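Local coordinates for protein Dye-decolorizing peroxidase Tfu_3078 (PDB 5FW4) that uses heme b and hydrogen peroxide to oxidise a wide range of compounds, with high reactivity towards anthraquinone dyes, at residues L87-E92 / D98-S103; G219-A224 / A232-L237; E121-I126 / A130-L135; S110-A115 / R421-D426. All blocks are in the same frame, centred on the assembly; numbering follows the deposited sequence.

Overall arrangement
Interactions 1, 3 and 4 belong to one region, since the first and last use helix 97-120 and helix 123-126 follows it. Interactions 1 and 4 touch where L87 packs on W111; interactions 3 and 4 touch through I126 and L114. Interaction 4 is the buried one, interactions 1 and 3 are partly buried, and interaction 2 is a surface contact. Interaction 1 is apolar. Interaction 3 turns on a histidine, interaction 4 on a threonine hydroxyl. Interaction 2 joins two arginines, a proline and a water next to the heme pocket. It lies about 37 Å from interaction 1, centre to centre. Interactions 2 and 3 both meet the second subunit.

Interaction 1: residues L87-E92 / D98-S103; sequences LDLAEE and DTARDS
L89 lays its two methyl groups over one turn of the helix in 98-103. CD2 of L89 rests against CB of S103 at 3.6 Å, while CD1 of L89 faces CB of A100 at 3.9 Å. The carbonyl oxygen of A100 sits near both methyls, with L89 CD2 to A100 O at 3.8 Å. L89 carries its CG anti to its own carbonyl carbon (chi1 -71°), and from this position the forked end spans A100 and S103. The nearest CA pair is also here: the CA atoms of L89 and A100 are 6.8 Å apart. L89 is the last residue of strand 81-89, an inner strand of the four-stranded antiparallel sheet in the N-terminal ferredoxin-like domain of this DyP-type peroxidase. The chain then runs through helix 91-94 and returns as helix 97-120, so the contact joins the end of a strand to the start of the long helix after it. L150 and A153 of helix 148-153 add to the apolar surroundings of L89. On the helix, the hydroxyl OG of S103 makes a weak bond back to O of T99 at 3.4 Å. Nearer the surface, the backbone O of E92 is 4.4 Å from OG1 of T99. The polar side-chain ends turn to other partners: OE1 of E92 forms a salt bridge with K95, and OG1 of T99 bonds to O of A93.

Interaction 2: residues G219-A224 / A232-L237; sequences GFRRTA and ATPRNL
R222 presents its flat guanidinium to the ring of P234. CG of P234 stands 4.3 Å above the guanidinium plane of R222, displaced toward its rim. The R222 chain is bent at chi2 (111°) and chi3 (-112°), which folds the group back over the proline. At the guanidinium edge, NH1 of R222 comes within 3.0 Å of O of A232, at an angle too poor for a hydrogen bond. This NH1 makes a weak hydrogen bond to O of P230. The extended R221 chain crosses the proline at a slant, with NH1 of R221 4.0 Å from CG of P234. CZ of F220 meets CD2 of L237 at 4.5 Å. The contact pairs the end of strand 211-220 with the loop that carries N236 into the heme pocket. R222 also packs on L135 of the second subunit. R221 lies about 5 Å, side chain to side chain, from D242, the inferred proton acceptor, and its NH2 bonds to O of G356. Water 1 accepts from N of R222 at 2.9 Å and donates to O of R235. NH1 of R222 and O of A232 thus probably attract electrostatically, and the water makes the hydrogen-bonded link between the two backbones.

Interaction 3: residues E121-I126 / A130-L135; sequences ESPHDI and AASAGL
H124 is gripped on its edge and over one face by the turns of 130-135. ND1 of H124 and OG of S132 share a hydrogen bond of 2.8 Å, with either as possible donor. At the ring edge past CE1, NE2 of H124 gives a weak, strongly bent bond to O of L135 at 3.2 Å (124°). Over the face, CA of A133 makes a CH-pi contact, 3.8 Å from the H124 ring centroid and 25° off the normal. N of G134 lies over the same face, also toward the rim. O of S132 packs there too, 2.9 Å from ND1 of H124 at an angle too poor for a hydrogen bond. The imidazole reaches these partners because its CG lies between the backbone N and the carbonyl carbon (chi1 43°). CB of A130 packs on CA of H124 at 3.9 Å, and CB of P123 lies 3.5 Å from OG of S132. Further out, water 2 joins OG of S122 to O of L135, and water 3 joins N of A130 to O of H124, the latter weakly. S122 N bonds to OD2 of D125 at 3.0 Å. P123 and S132 both lean on A198 of helix 193-205, while G134 makes backbone hydrogen bonds to the second subunit. The arrangement is a short helix followed by overlapping type I and type II beta turns, with the histidine tying the helix to both.

Interaction 4: residues S110-A115 / R421-D426; sequences SWTELA and RYLGQD
T112 and L423 are joined by one hydrogen bond, from the backbone N of L423 to OG1 of T112. It is 2.9 Å long and nearly straight at 164°. OG1 lies anti to the carbonyl carbon of T112 (chi1 -64°), which turns the hydroxyl to N of L423 and leaves CG2 for Y422. OG1 of T112 is also bonded to O of L108, one turn back in its helix. Van der Waals contacts surround this bond. CB of L423 is 3.2 Å from OG1 of T112, and the two side chains slant across each other. The methyl CG2 of T112 lies over the backbone of Y422, 3.8 Å from its CA, while CB of Y422 meets CB of T112 at 3.9 Å. Within 421-426, polar bonds shape a type II turn from Y422 to Q425, with G424 at the N-cap of helix 425-428. N of Y422 bonds to OE1 of Q425 at 3.0 Å, and CB of Q425 covers one face of the tyrosine ring. R421 and D426 form a long, weak salt bridge. The contact brings the C-terminal end of the chain onto helix 97-120. Here a threonine hydroxyl satisfies a buried backbone N-H just before the terminal helix, within otherwise apolar packing.

Interaction 1: residues L87-E92 / D98-S103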
loop_
_atom_site.group_PDB
_atom_site.type_symbol
_atom_site.label_atom_id
_atom_site.label_comp_id
_atom_site.label_asym_id
_atom_site.label_seq_id
_atom_site.Cartn_x
_atom_site.Cartn_y
_atom_site.Cartn_z
ATOM N N LEU A 87 -5.566 -16.507 8.031
ATOM C CA LEU A 87 -5.316 -16.818 9.420
ATOM C C LEU A 87 -5.529 -18.299 9.745
ATOM O O LEU A 87 -6.386 -18.964 9.157
ATOM C CB LEU A 87 -6.246 -15.961 10.298
ATOM C CG LEU A 87 -6.363 -14.442 10.117
ATOM C CD1 LEU A 87 -7.577 -14.084 9.299
ATOM C CD2 LEU A 87 -6.513 -13.767 11.511
ATOM N N ASP A 88 -4.818 -18.783 10.774
ATOM C CA ASP A 88 -4.958 -20.123 11.284
ATOM C C ASP A 88 -5.517 -19.983 12.682
ATOM O O ASP A 88 -5.335 -18.926 13.315
ATOM C CB ASP A 88 -3.605 -20.825 11.342
ATOM C CG ASP A 88 -3.058 -21.129 9.937
ATOM O OD1 ASP A 88 -3.920 -21.280 9.077
ATOM O OD2 ASP A 88 -1.822 -21.173 9.733
ATOM N N LEU A 89 -6.193 -21.032 13.134
ATOM C CA LEU A 89 -6.503 -21.148 14.575
ATOM C C LEU A 89 -5.192 -21.049 15.346
ATOM O O LEU A 89 -4.169 -21.564 14.911
ATOM C CB LEU A 89 -7.183 -22.473 14.843
ATOM C CG LEU A 89 -8.599 -22.629 14.333
ATOM C CD1 LEU A 89 -8.987 -24.105 14.310
ATOM C CD2 LEU A 89 -9.543 -21.824 15.230
ATOM N N ALA A 90 -5.214 -20.423 16.525
ATOM C CA ALA A 90 -4.030 -20.315 17.338
ATOM C C ALA A 90 -3.422 -21.703 17.591
ATOM O O ALA A 90 -4.127 -22.687 17.705
ATOM C CB ALA A 90 -4.388 -19.641 18.656
ATOM N N GLU A 91 -2.102 -21.742 17.688
ATOM C CA GLU A 91 -1.312 -22.964 17.816
ATOM C C GLU A 91 -1.815 -23.977 18.853
ATOM O O GLU A 91 -1.971 -25.145 18.550
ATOM C CB GLU A 91 0.146 -22.574 18.134
ATOM C CG GLU A 91 1.015 -23.702 18.706
ATOM C CD GLU A 91 2.442 -23.248 19.022
ATOM O OE1 GLU A 91 3.204 -22.960 18.066
ATOM O OE2 GLU A 91 2.787 -23.192 20.236
ATOM N N GLU A 92 -2.046 -23.516 20.084
ATOM C CA GLU A 92 -2.480 -24.386 21.164
ATOM C C GLU A 92 -3.903 -24.903 20.926
ATOM O O GLU A 92 -4.139 -26.103 20.989
ATOM C CB GLU A 92 -2.360 -23.661 22.525
ATOM C CG GLU A 92 -2.414 -24.575 23.741
ATOM C CD GLU A 92 -1.280 -25.596 23.801
ATOM O OE1 GLU A 92 -0.182 -25.345 23.265
ATOM O OE2 GLU A 92 -1.479 -26.665 24.401
ATOM N N ASP A 98 -11.560 -30.414 19.659
ATOM C CA ASP A 98 -12.525 -29.791 20.551
ATOM C C ASP A 98 -12.225 -28.314 20.847
ATOM O O ASP A 98 -13.090 -27.464 20.682
ATOM C CB ASP A 98 -12.612 -30.630 21.811
ATOM C CG ASP A 98 -12.901 -32.082 21.488
ATOM O OD1 ASP A 98 -14.050 -32.384 21.089
ATOM O OD2 ASP A 98 -11.963 -32.907 21.565
ATOM N N THR A 99 -11.007 -28.004 21.278
ATOM C CA THR A 99 -10.597 -26.603 21.420
ATOM C C THR A 99 -10.505 -25.908 20.049
ATOM O O THR A 99 -10.742 -24.722 19.951
ATOM C CB THR A 99 -9.236 -26.451 22.121
ATOM O OG1 THR A 99 -8.278 -27.336 21.521
ATOM C CG2 THR A 99 -9.373 -26.743 23.622
ATOM N N ALA A 100 -10.148 -26.656 19.004
ATOM C CA ALA A 100 -10.084 -26.104 17.648
ATOM C C ALA A 100 -11.482 -25.587 17.289
ATOM O O ALA A 100 -11.655 -24.415 16.938
ATOM C CB ALA A 100 -9.626 -27.158 16.652
ATOM N N ARG A 101 -12.476 -26.456 17.437
ATOM C CA ARG A 101 -13.845 -26.127 17.078
ATOM C C ARG A 101 -14.434 -24.983 17.940
ATOM O O ARG A 101 -15.180 -24.151 17.432
ATOM C CB ARG A 101 -14.716 -27.399 17.132
ATOM C CG ARG A 101 -16.107 -27.233 16.554
ATOM C CD ARG A 101 -16.955 -28.491 16.647
ATOM N NE ARG A 101 -16.525 -29.560 15.740
ATOM C CZ ARG A 101 -17.018 -29.801 14.516
ATOM N NH1 ARG A 101 -17.994 -29.056 13.988
ATOM N NH2 ARG A 101 -16.530 -30.816 13.811
ATOM N N ASP A 102 -14.091 -24.929 19.228
ATOM C CA ASP A 102 -14.503 -23.809 20.083
ATOM C C ASP A 102 -13.904 -22.483 19.605
ATOM O O ASP A 102 -14.607 -21.475 19.544
ATOM C CB ASP A 102 -14.086 -24.024 21.554
ATOM C CG ASP A 102 -14.906 -25.077 22.257
ATOM O OD1 ASP A 102 -16.013 -25.446 21.780
ATOM O OD2 ASP A 102 -14.430 -25.536 23.315
ATOM N N SER A 103 -12.607 -22.479 19.305
ATOM C CA SER A 103 -11.935 -21.263 18.825
ATOM C C SER A 103 -12.473 -20.820 17.443
ATOM O O SER A 103 -12.609 -19.632 17.169
ATOM C CB SER A 103 -10.404 -21.465 18.744
ATOM O OG SER A 103 -9.768 -21.434 20.017
#

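Interaction 2: residues G219-A224 / A232-L237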
loop_
_atom_site.group_PDB
_atom_site.type_symbol
_atom_site.label_atom_id
_atom_site.label_comp_id
_atom_site.label_asym_id
_atom_site.label_seq_id
_atom_site.Cartn_x
_atom_site.Cartn_y
_atom_site.Cartn_z
ATOM N N GLY A 219 -3.553 -4.901 -1.624
ATOM C CA GLY A 219 -3.562 -4.558 -3.073
ATOM C C GLY A 219 -4.363 -3.302 -3.343
ATOM O O GLY A 219 -5.019 -2.721 -2.455
ATOM N N PHE A 220 -4.295 -2.817 -4.568
ATOM C CA PHE A 220 -4.919 -1.573 -4.927
ATOM C C PHE A 220 -5.298 -1.604 -6.366
ATOM O O PHE A 220 -4.718 -2.405 -7.108
ATOM C CB PHE A 220 -4.012 -0.347 -4.665
ATOM C CG PHE A 220 -2.672 -0.385 -5.349
ATOM C CD1 PHE A 220 -2.545 0.095 -6.682
ATOM C CD2 PHE A 220 -1.574 -0.983 -4.751
ATOM C CE1 PHE A 220 -1.292 0.069 -7.287
ATOM C CE2 PHE A 220 -0.343 -1.015 -5.343
ATOM C CZ PHE A 220 -0.211 -0.533 -6.682
ATOM N N ARG A 221 -6.260 -0.756 -6.720
ATOM C CA ARG A 221 -6.505 -0.392 -8.112
ATOM C C ARG A 221 -6.486 1.133 -8.157
ATOM O O ARG A 221 -6.314 1.794 -7.091
ATOM C CB ARG A 221 -7.849 -0.896 -8.544
ATOM C CG ARG A 221 -8.090 -2.384 -8.459
ATOM C CD ARG A 221 -9.581 -2.678 -8.627
ATOM N NE ARG A 221 -9.830 -4.113 -8.857
ATOM C CZ ARG A 221 -10.919 -4.656 -9.405
ATOM N NH1 ARG A 221 -11.946 -3.922 -9.758
ATOM N NH2 ARG A 221 -10.992 -5.975 -9.538
ATOM N N ARG A 222 -6.627 1.725 -9.358
ATOM C CA ARG A 222 -6.869 3.173 -9.480
ATOM C C ARG A 222 -8.002 3.585 -8.512
ATOM O O ARG A 222 -9.015 2.906 -8.443
ATOM C CB ARG A 222 -7.336 3.593 -10.902
ATOM C CG ARG A 222 -8.577 2.828 -11.453
ATOM C CD ARG A 222 -9.851 3.656 -11.594
ATOM N NE ARG A 222 -10.927 3.254 -10.653
ATOM C CZ ARG A 222 -12.135 2.831 -10.994
ATOM N NH1 ARG A 222 -12.512 2.756 -12.285
ATOM N NH2 ARG A 222 -13.004 2.520 -10.025
ATOM N N THR A 223 -7.863 4.751 -7.897
ATOM C CA THR A 223 -8.972 5.331 -7.121
ATOM C C THR A 223 -10.023 5.898 -8.062
ATOM O O THR A 223 -9.712 6.317 -9.203
ATOM C CB THR A 223 -8.525 6.406 -6.077
ATOM O OG1 THR A 223 -7.933 7.549 -6.732
ATOM C CG2 THR A 223 -7.566 5.841 -5.105
ATOM N N ALA A 224 -11.285 5.841 -7.645
ATOM C CA ALA A 224 -12.335 6.450 -8.450
ATOM C C ALA A 224 -12.056 7.953 -8.554
ATOM O O ALA A 224 -12.264 8.529 -9.603
ATOM C CB ALA A 224 -13.729 6.157 -7.887
ATOM N N ALA A 232 -14.783 3.192 -16.195
ATOM C CA ALA A 232 -13.814 2.398 -16.956
ATOM C C ALA A 232 -13.192 1.250 -16.156
ATOM O O ALA A 232 -12.957 1.330 -14.918
ATOM C CB ALA A 232 -12.713 3.271 -17.549
ATOM N N THR A 233 -12.943 0.173 -16.888
ATOM C CA THR A 233 -12.353 -1.037 -16.363
ATOM C C THR A 233 -10.941 -0.688 -15.842
ATOM O O THR A 233 -10.190 -0.012 -16.492
ATOM C CB THR A 233 -12.273 -2.109 -17.472
ATOM O OG1 THR A 233 -13.529 -2.223 -18.164
ATOM C CG2 THR A 233 -11.884 -3.461 -16.916
ATOM N N PRO A 234 -10.585 -1.135 -14.644
ATOM C CA PRO A 234 -9.259 -0.809 -14.148
ATOM C C PRO A 234 -8.150 -1.556 -14.835
ATOM O O PRO A 234 -8.353 -2.672 -15.308
ATOM C CB PRO A 234 -9.315 -1.279 -12.691
ATOM C CG PRO A 234 -10.778 -1.171 -12.372
ATOM C CD PRO A 234 -11.428 -1.707 -13.581
ATOM N N ARG A 235 -6.968 -0.958 -14.831
ATOM C CA ARG A 235 -5.755 -1.570 -15.418
ATOM C C ARG A 235 -4.850 -2.222 -14.336
ATOM O O ARG A 235 -4.972 -1.946 -13.098
ATOM C CB ARG A 235 -4.996 -0.485 -16.166
ATOM C CG ARG A 235 -5.735 0.090 -17.380
ATOM C CD ARG A 235 -4.956 1.186 -18.064
ATOM N NE ARG A 235 -5.659 1.730 -19.232
ATOM C CZ ARG A 235 -5.598 1.252 -20.473
ATOM N NH1 ARG A 235 -4.853 0.209 -20.762
ATOM N NH2 ARG A 235 -6.317 1.819 -21.443
ATOM N N ASN A 236 -3.942 -3.082 -14.788
ATOM C CA ASN A 236 -2.942 -3.755 -13.936
ATOM C C ASN A 236 -1.556 -3.148 -14.084
ATOM O O ASN A 236 -1.433 -2.079 -14.757
ATOM C CB ASN A 236 -2.977 -5.252 -14.091
ATOM C CG ASN A 236 -2.579 -5.671 -15.513
ATOM O OD1 ASN A 236 -1.860 -4.931 -16.128
ATOM N ND2 ASN A 236 -2.986 -6.824 -15.941
ATOM N N LEU A 237 -0.528 -3.734 -13.455
ATOM C CA LEU A 237 0.771 -3.076 -13.407
ATOM C C LEU A 237 1.451 -3.312 -14.772
ATOM O O LEU A 237 2.403 -2.675 -15.091
ATOM C CB LEU A 237 1.677 -3.625 -12.394
ATOM C CG LEU A 237 1.075 -3.307 -10.956
ATOM C CD1 LEU A 237 2.109 -3.790 -9.989
ATOM C CD2 LEU A 237 0.853 -1.819 -10.836
HETATM O O HOH W 1 -6.265 0.385 -11.905
#

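Interaction 3: residues E121-I126 / A130-L135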
loop_
_atom_site.group_PDB
_atom_site.type_symbol
_atom_site.label_atom_id
_atom_site.label_comp_id
_atom_site.label_asym_id
_atom_site.label_seq_id
_atom_site.Cartn_x
_atom_site.Cartn_y
_atom_site.Cartn_z
ATOM N N GLU A 121 -21.778 0.883 9.968
ATOM C CA GLU A 121 -20.990 1.921 10.628
ATOM C C GLU A 121 -19.539 1.849 10.225
ATOM O O GLU A 121 -19.070 0.822 9.743
ATOM C CB GLU A 121 -21.070 1.747 12.143
ATOM C CG GLU A 121 -22.353 1.106 12.613
ATOM C CD GLU A 121 -22.339 0.829 14.107
ATOM O OE1 GLU A 121 -22.070 1.781 14.863
ATOM O OE2 GLU A 121 -22.589 -0.333 14.502
ATOM N N SER A 122 -18.820 2.937 10.459
ATOM C CA SER A 122 -17.402 3.018 10.169
ATOM C C SER A 122 -16.594 2.617 11.391
ATOM O O SER A 122 -17.106 2.658 12.545
ATOM C CB SER A 122 -17.012 4.436 9.699
ATOM O OG SER A 122 -17.861 4.887 8.662
ATOM N N PRO A 123 -15.327 2.243 11.175
ATOM C CA PRO A 123 -14.521 1.836 12.330
ATOM C C PRO A 123 -14.534 2.846 13.454
ATOM O O PRO A 123 -14.520 2.446 14.596
ATOM C CB PRO A 123 -13.118 1.706 11.757
ATOM C CG PRO A 123 -13.331 1.399 10.295
ATOM C CD PRO A 123 -14.549 2.202 9.909
ATOM N N HIS A 124 -14.549 4.140 13.126
ATOM C CA HIS A 124 -14.475 5.190 14.141
ATOM C C HIS A 124 -15.814 5.410 14.842
ATOM O O HIS A 124 -15.852 6.077 15.882
ATOM C CB HIS A 124 -13.927 6.515 13.584
ATOM C CG HIS A 124 -14.472 6.897 12.247
ATOM N ND1 HIS A 124 -14.084 6.278 11.072
ATOM C CD2 HIS A 124 -15.352 7.865 11.890
ATOM C CE1 HIS A 124 -14.713 6.839 10.055
ATOM N NE2 HIS A 124 -15.481 7.809 10.521
ATOM N N ASP A 125 -16.897 4.845 14.303
ATOM C CA ASP A 125 -18.173 4.756 15.062
ATOM C C ASP A 125 -18.136 3.598 16.081
ATOM O O ASP A 125 -18.772 3.649 17.141
ATOM C CB ASP A 125 -19.362 4.580 14.105
ATOM C CG ASP A 125 -19.443 5.679 13.056
ATOM O OD1 ASP A 125 -19.184 6.851 13.403
ATOM O OD2 ASP A 125 -19.759 5.373 11.879
ATOM N N ILE A 126 -17.373 2.561 15.762
ATOM C CA ILE A 126 -17.270 1.364 16.613
ATOM C C ILE A 126 -16.364 1.542 17.833
ATOM O O ILE A 126 -16.535 0.872 18.864
ATOM C CB ILE A 126 -16.794 0.170 15.746
ATOM C CG1 ILE A 126 -17.981 -0.328 14.922
ATOM C CG2 ILE A 126 -16.173 -0.970 16.564
ATOM C CD1 ILE A 126 -17.572 -0.951 13.619
ATOM N N ALA A 130 -9.950 5.692 16.647
ATOM C CA ALA A 130 -9.568 4.953 15.416
ATOM C C ALA A 130 -8.874 5.826 14.408
ATOM O O ALA A 130 -9.036 7.044 14.378
ATOM C CB ALA A 130 -10.775 4.257 14.791
ATOM N N ALA A 131 -8.117 5.174 13.520
ATOM C CA ALA A 131 -7.247 5.886 12.598
ATOM C C ALA A 131 -8.083 6.590 11.546
ATOM O O ALA A 131 -7.653 7.562 10.941
ATOM C CB ALA A 131 -6.250 4.934 11.995
ATOM N N SER A 132 -9.304 6.121 11.389
ATOM C CA SER A 132 -10.210 6.592 10.342
ATOM C C SER A 132 -11.152 7.692 10.748
ATOM O O SER A 132 -12.055 8.078 9.978
ATOM C CB SER A 132 -11.000 5.387 9.799
ATOM O OG SER A 132 -11.730 4.746 10.813
ATOM N N ALA A 133 -11.022 8.198 11.996
ATOM C CA ALA A 133 -11.918 9.246 12.403
ATOM C C ALA A 133 -11.834 10.409 11.397
ATOM O O ALA A 133 -10.747 10.822 10.998
ATOM C CB ALA A 133 -11.618 9.728 13.830
ATOM N N GLY A 134 -13.009 10.939 11.053
ATOM C CA GLY A 134 -13.152 12.131 10.259
ATOM C C GLY A 134 -13.234 11.714 8.780
ATOM O O GLY A 134 -13.247 12.568 7.908
ATOM N N LEU A 135 -13.341 10.423 8.505
ATOM C CA LEU A 135 -13.373 9.963 7.093
ATOM C C LEU A 135 -14.775 9.448 6.707
ATOM O O LEU A 135 -15.577 9.048 7.580
ATOM C CB LEU A 135 -12.320 8.892 6.891
ATOM C CG LEU A 135 -10.872 9.249 7.231
ATOM C CD1 LEU A 135 -9.945 8.084 6.946
ATOM C CD2 LEU A 135 -10.355 10.475 6.498
HETATM O O HOH W 2 -17.909 7.419 7.986
HETATM O O HOH W 3 -12.531 6.811 16.497
#

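Interaction 4: residues S110-A115 / R421-D426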
loop_
_atom_site.group_PDB
_atom_site.type_symbol
_atom_site.label_atom_id
_atom_site.label_comp_id
_atom_site.label_asym_id
_atom_site.label_seq_id
_atom_site.Cartn_x
_atom_site.Cartn_y
_atom_site.Cartn_z
ATOM N N SER A 110 -17.381 -13.681 16.060
ATOM C CA SER A 110 -16.924 -12.307 16.291
ATOM C C SER A 110 -16.832 -11.588 14.953
ATOM O O SER A 110 -17.237 -10.418 14.775
ATOM C CB SER A 110 -15.532 -12.301 16.918
ATOM O OG SER A 110 -15.480 -13.049 18.099
ATOM N N TRP A 111 -16.278 -12.302 13.991
ATOM C CA TRP A 111 -16.111 -11.685 12.677
ATOM C C TRP A 111 -17.440 -11.372 12.035
ATOM O O TRP A 111 -17.630 -10.277 11.507
ATOM C CB TRP A 111 -15.232 -12.558 11.759
ATOM C CG TRP A 111 -13.759 -12.549 12.091
ATOM C CD1 TRP A 111 -13.023 -11.508 12.579
ATOM C CD2 TRP A 111 -12.834 -13.612 11.860
ATOM N NE1 TRP A 111 -11.703 -11.874 12.715
ATOM C CE2 TRP A 111 -11.567 -13.170 12.290
ATOM C CE3 TRP A 111 -12.956 -14.906 11.330
ATOM C CZ2 TRP A 111 -10.449 -13.973 12.228
ATOM C CZ3 TRP A 111 -11.848 -15.712 11.300
ATOM C CH2 TRP A 111 -10.608 -15.241 11.721
ATOM N N THR A 112 -18.363 -12.312 12.068
ATOM C CA THR A 112 -19.677 -12.102 11.489
ATOM C C THR A 112 -20.329 -10.884 12.099
ATOM O O THR A 112 -20.847 -10.028 11.394
ATOM C CB THR A 112 -20.602 -13.333 11.653
ATOM O OG1 THR A 112 -20.070 -14.464 10.939
ATOM C CG2 THR A 112 -22.015 -13.021 11.116
ATOM N N GLU A 113 -20.301 -10.807 13.420
ATOM C CA GLU A 113 -20.964 -9.735 14.117
ATOM C C GLU A 113 -20.295 -8.401 13.853
ATOM O O GLU A 113 -20.976 -7.390 13.696
ATOM C CB GLU A 113 -21.051 -10.060 15.625
ATOM C CG GLU A 113 -21.922 -11.272 15.889
ATOM C CD GLU A 113 -22.094 -11.617 17.373
ATOM O OE1 GLU A 113 -21.610 -10.882 18.272
ATOM O OE2 GLU A 113 -22.734 -12.651 17.632
ATOM N N LEU A 114 -18.970 -8.399 13.767
ATOM C CA LEU A 114 -18.252 -7.178 13.468
ATOM C C LEU A 114 -18.405 -6.782 11.989
ATOM O O LEU A 114 -18.600 -5.610 11.707
ATOM C CB LEU A 114 -16.767 -7.271 13.820
ATOM C CG LEU A 114 -16.002 -5.970 13.576
ATOM C CD1 LEU A 114 -16.656 -4.786 14.304
ATOM C CD2 LEU A 114 -14.543 -6.108 14.016
ATOM N N ALA A 115 -18.355 -7.734 11.058
ATOM C CA ALA A 115 -18.664 -7.401 9.658
ATOM C C ALA A 115 -20.060 -6.749 9.540
ATOM O O ALA A 115 -20.259 -5.813 8.734
ATOM C CB ALA A 115 -18.591 -8.625 8.772
ATOM N N ARG A 421 -28.007 -16.444 11.786
ATOM C CA ARG A 421 -26.883 -17.364 11.991
ATOM C C ARG A 421 -25.578 -16.686 11.617
ATOM O O ARG A 421 -25.523 -15.910 10.651
ATOM C CB ARG A 421 -27.046 -18.636 11.150
ATOM C CG ARG A 421 -28.280 -19.470 11.497
ATOM C CD ARG A 421 -28.046 -20.434 12.662
ATOM N NE ARG A 421 -27.489 -21.719 12.220
ATOM C CZ ARG A 421 -27.168 -22.736 13.020
ATOM N NH1 ARG A 421 -27.314 -22.639 14.340
ATOM N NH2 ARG A 421 -26.681 -23.854 12.495
ATOM N N TYR A 422 -24.524 -16.991 12.374
ATOM C CA TYR A 422 -23.203 -16.550 12.010
ATOM C C TYR A 422 -22.625 -17.400 10.850
ATOM O O TYR A 422 -23.098 -18.499 10.537
ATOM C CB TYR A 422 -22.271 -16.466 13.232
ATOM C CG TYR A 422 -21.737 -17.776 13.758
ATOM C CD1 TYR A 422 -20.684 -18.421 13.126
ATOM C CD2 TYR A 422 -22.268 -18.353 14.906
ATOM C CE1 TYR A 422 -20.187 -19.611 13.605
ATOM C CE2 TYR A 422 -21.766 -19.532 15.401
ATOM C CZ TYR A 422 -20.732 -20.158 14.749
ATOM O OH TYR A 422 -20.242 -21.334 15.233
ATOM N N LEU A 423 -21.612 -16.836 10.207
ATOM C CA LEU A 423 -21.045 -17.390 8.977
ATOM C C LEU A 423 -20.342 -18.685 9.277
ATOM O O LEU A 423 -19.440 -18.727 10.112
ATOM C CB LEU A 423 -20.067 -16.384 8.353
ATOM C CG LEU A 423 -20.799 -15.147 7.842
ATOM C CD1 LEU A 423 -19.872 -13.973 7.598
ATOM C CD2 LEU A 423 -21.603 -15.525 6.596
ATOM N N GLY A 424 -20.804 -19.753 8.626
ATOM C CA GLY A 424 -20.294 -21.098 8.846
ATOM C C GLY A 424 -20.810 -21.765 10.138
ATOM O O GLY A 424 -20.259 -22.783 10.567
ATOM N N GLN A 425 -21.855 -21.208 10.749
ATOM C CA GLN A 425 -22.413 -21.806 11.977
ATOM C C GLN A 425 -22.912 -23.242 11.695
ATOM O O GLN A 425 -22.764 -24.124 12.540
ATOM C CB GLN A 425 -23.536 -20.933 12.569
ATOM C CG GLN A 425 -24.051 -21.408 13.928
ATOM C CD GLN A 425 -24.916 -20.378 14.664
ATOM O OE1 GLN A 425 -25.325 -19.355 14.118
ATOM N NE2 GLN A 425 -25.208 -20.669 15.923
ATOM N N ASP A 426 -23.474 -23.446 10.499
ATOM C CA ASP A 426 -23.847 -24.769 9.976
ATOM C C ASP A 426 -22.697 -25.735 10.100
ATOM O O ASP A 426 -22.867 -26.833 10.584
ATOM C CB ASP A 426 -24.143 -24.688 8.470
ATOM C CG ASP A 426 -25.477 -24.094 8.152
ATOM O OD1 ASP A 426 -26.296 -23.847 9.075
ATOM O OD2 ASP A 426 -25.710 -23.901 6.948
#